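Local coordinates for glucosamine 6-phosphate N-acetyltransferase (Arabidopsis thaliana, PDB 3T90), which transfers an acetyl group from acetyl-CoA to D-glucosamine 6-phosphate, a step in the biosynthesis of UDP-N-acetylglucosamine, at residues R8-S13 and K17-L22. Numbering follows the deposited sequence.
Sequences RKLEIS and KGFIEL
Leu10 and Phe19 both carry CG anti to the backbone N (chi1 -175° and 178°), and these two torsions bring a methyl group over an aromatic face. CD1 of Leu10 stands above the centre of the Phe19 ring, 3.6 Å from the centroid and 8° off the ring normal, a CH-pi contact over the ring face. CD2 of Leu10 adds a looser touch, 4.1 Å from CZ of Phe19. Phe76 of the second subunit, probably substrate-binding, meets Phe19 edge-to-face and also packs on Leu10, so the pair lies at the dimer interface; the side chain of Asp88, another probable substrate-binding residue, is about 7 Å from that of Phe19. Replacing Phe19 by an alanine would probably open a gap beneath CD1 of Leu10 and deprive Phe76 of the second subunit of this edge-to-face partner. The polar half of the contact pairs Arg8 with Lys17. The Lys17 chain, extended beyond CG, passes CG within 4.1 Å of Ser13 O and carries NZ to 3.9 Å from NH2 of Arg8. Glu57 on strand 51-58 forms salt bridges with both cations, and Asp14 forms another with Arg8, while NH1 of Arg8 donates a bent 3.0 Å hydrogen bond to Lys9 O. The passage from strand 5-9 into helix 19-23 in this GNAT fold thus combines two chemistries: a methyl-aromatic contact continued across the dimer, and two like charges probably offset by the shared Glu57 carboxylate and by Asp14.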
loop_
_atom_site.group_PDB
_atom_site.type_symbol
_atom_site.label_atom_id
_atom_site.label_comp_id
_atom_site.label_asym_id
_atom_site.label_seq_id
_atom_site.Cartn_x
_atom_site.Cartn_y
_atom_site.Cartn_z
ATOM N N ARG A 8 1.933 1.587 21.958
ATOM C CA ARG A 8 2.613 0.273 21.818
ATOM C C ARG A 8 2.139 -0.432 20.517
ATOM O O ARG A 8 1.435 0.182 19.698
ATOM C CB ARG A 8 2.239 -0.616 23.045
ATOM C CG ARG A 8 0.711 -0.767 23.240
ATOM C CD ARG A 8 0.429 -1.806 24.411
ATOM N NE ARG A 8 -0.956 -1.841 24.731
ATOM C CZ ARG A 8 -1.791 -2.670 24.069
ATOM N NH1 ARG A 8 -1.353 -3.359 22.988
ATOM N NH2 ARG A 8 -3.067 -2.700 24.452
ATOM N N LYS A 9 2.558 -1.666 20.286
ATOM C CA LYS A 9 2.002 -2.420 19.153
ATOM C C LYS A 9 0.818 -3.207 19.534
ATOM O O LYS A 9 0.579 -3.540 20.722
ATOM C CB LYS A 9 3.095 -3.332 18.603
ATOM C CG LYS A 9 4.266 -2.516 17.933
ATOM C CD LYS A 9 5.381 -3.471 17.600
ATOM C CE LYS A 9 6.646 -2.689 17.234
ATOM N NZ LYS A 9 7.271 -1.987 18.415
ATOM N N LEU A 10 -0.020 -3.540 18.548
ATOM C CA LEU A 10 -1.135 -4.445 18.774
ATOM C C LEU A 10 -0.678 -5.778 19.378
ATOM O O LEU A 10 0.324 -6.367 18.962
ATOM C CB LEU A 10 -1.812 -4.681 17.432
ATOM C CG LEU A 10 -3.105 -5.521 17.436
ATOM C CD1 LEU A 10 -4.301 -4.650 18.067
ATOM C CD2 LEU A 10 -3.398 -6.009 16.040
ATOM N N GLU A 11 -1.459 -6.277 20.366
ATOM C CA GLU A 11 -1.189 -7.560 20.965
ATOM C C GLU A 11 -2.386 -8.474 20.821
ATOM O O GLU A 11 -3.538 -7.993 20.602
ATOM C CB GLU A 11 -0.820 -7.359 22.461
ATOM C CG GLU A 11 0.458 -6.528 22.650
ATOM C CD GLU A 11 1.721 -7.269 22.151
ATOM O OE1 GLU A 11 1.796 -8.492 22.388
ATOM O OE2 GLU A 11 2.619 -6.706 21.451
ATOM N N ILE A 12 -2.168 -9.780 21.007
ATOM C CA ILE A 12 -3.296 -10.724 20.727
ATOM C C ILE A 12 -4.455 -10.520 21.704
ATOM O O ILE A 12 -5.632 -10.684 21.317
ATOM C CB ILE A 12 -2.781 -12.171 20.626
ATOM C CG1 ILE A 12 -3.804 -13.039 19.795
ATOM C CG2 ILE A 12 -2.477 -12.711 21.986
ATOM C CD1 ILE A 12 -3.202 -14.371 19.149
ATOM N N SER A 13 -4.180 -9.995 22.891
ATOM C CA SER A 13 -5.235 -9.730 23.879
ATOM C C SER A 13 -6.060 -8.538 23.563
ATOM O O SER A 13 -7.023 -8.266 24.281
ATOM C CB SER A 13 -4.630 -9.640 25.278
ATOM O OG SER A 13 -3.516 -8.812 25.246
ATOM N N LYS A 17 -10.170 -5.496 24.056
ATOM C CA LYS A 17 -10.006 -4.117 24.468
ATOM C C LYS A 17 -10.611 -3.150 23.463
ATOM O O LYS A 17 -10.195 -1.999 23.380
ATOM C CB LYS A 17 -8.507 -3.848 24.678
ATOM C CG LYS A 17 -7.880 -4.580 25.898
ATOM C CD LYS A 17 -6.422 -4.093 26.144
ATOM C CE LYS A 17 -5.975 -4.849 27.356
ATOM N NZ LYS A 17 -4.547 -4.511 27.585
ATOM N N GLY A 18 -11.578 -3.596 22.698
ATOM C CA GLY A 18 -12.286 -2.674 21.809
ATOM C C GLY A 18 -11.540 -2.250 20.555
ATOM O O GLY A 18 -11.914 -1.200 19.955
ATOM N N PHE A 19 -10.561 -3.062 20.174
ATOM C CA PHE A 19 -9.831 -2.801 18.872
ATOM C C PHE A 19 -10.740 -2.837 17.639
ATOM O O PHE A 19 -10.745 -1.873 16.855
ATOM C CB PHE A 19 -8.650 -3.749 18.779
ATOM C CG PHE A 19 -7.884 -3.596 17.498
ATOM C CD1 PHE A 19 -7.117 -2.452 17.234
ATOM C CD2 PHE A 19 -7.948 -4.586 16.565
ATOM C CE1 PHE A 19 -6.395 -2.374 16.048
ATOM C CE2 PHE A 19 -7.235 -4.499 15.366
ATOM C CZ PHE A 19 -6.471 -3.372 15.132
ATOM N N ILE A 20 -11.499 -3.898 17.439
ATOM C CA ILE A 20 -12.340 -3.992 16.270
ATOM C C ILE A 20 -13.456 -2.927 16.356
ATOM O O ILE A 20 -13.728 -2.224 15.359
ATOM C CB ILE A 20 -12.945 -5.413 16.167
ATOM C CG1 ILE A 20 -11.786 -6.446 16.060
ATOM C CG2 ILE A 20 -13.977 -5.528 14.968
ATOM C CD1 ILE A 20 -10.981 -6.245 14.721
ATOM N N GLU A 21 -13.992 -2.712 17.556
ATOM C CA GLU A 21 -14.987 -1.630 17.744
ATOM C C GLU A 21 -14.439 -0.268 17.307
ATOM O O GLU A 21 -15.180 0.491 16.646
ATOM C CB GLU A 21 -15.472 -1.614 19.177
ATOM C CG GLU A 21 -16.230 -2.927 19.548
ATOM C CD GLU A 21 -15.305 -3.872 20.295
ATOM O OE1 GLU A 21 -14.174 -4.233 19.820
ATOM O OE2 GLU A 21 -15.692 -4.274 21.451
ATOM N N LEU A 22 -13.181 0.043 17.617
ATOM C CA LEU A 22 -12.606 1.326 17.234
ATOM C C LEU A 22 -12.447 1.373 15.715
ATOM O O LEU A 22 -12.745 2.437 15.103
ATOM C CB LEU A 22 -11.257 1.456 17.926
ATOM C CG LEU A 22 -10.419 2.606 17.400
ATOM C CD1 LEU A 22 -11.147 3.985 17.602
ATOM C CD2 LEU A 22 -9.002 2.601 18.043
#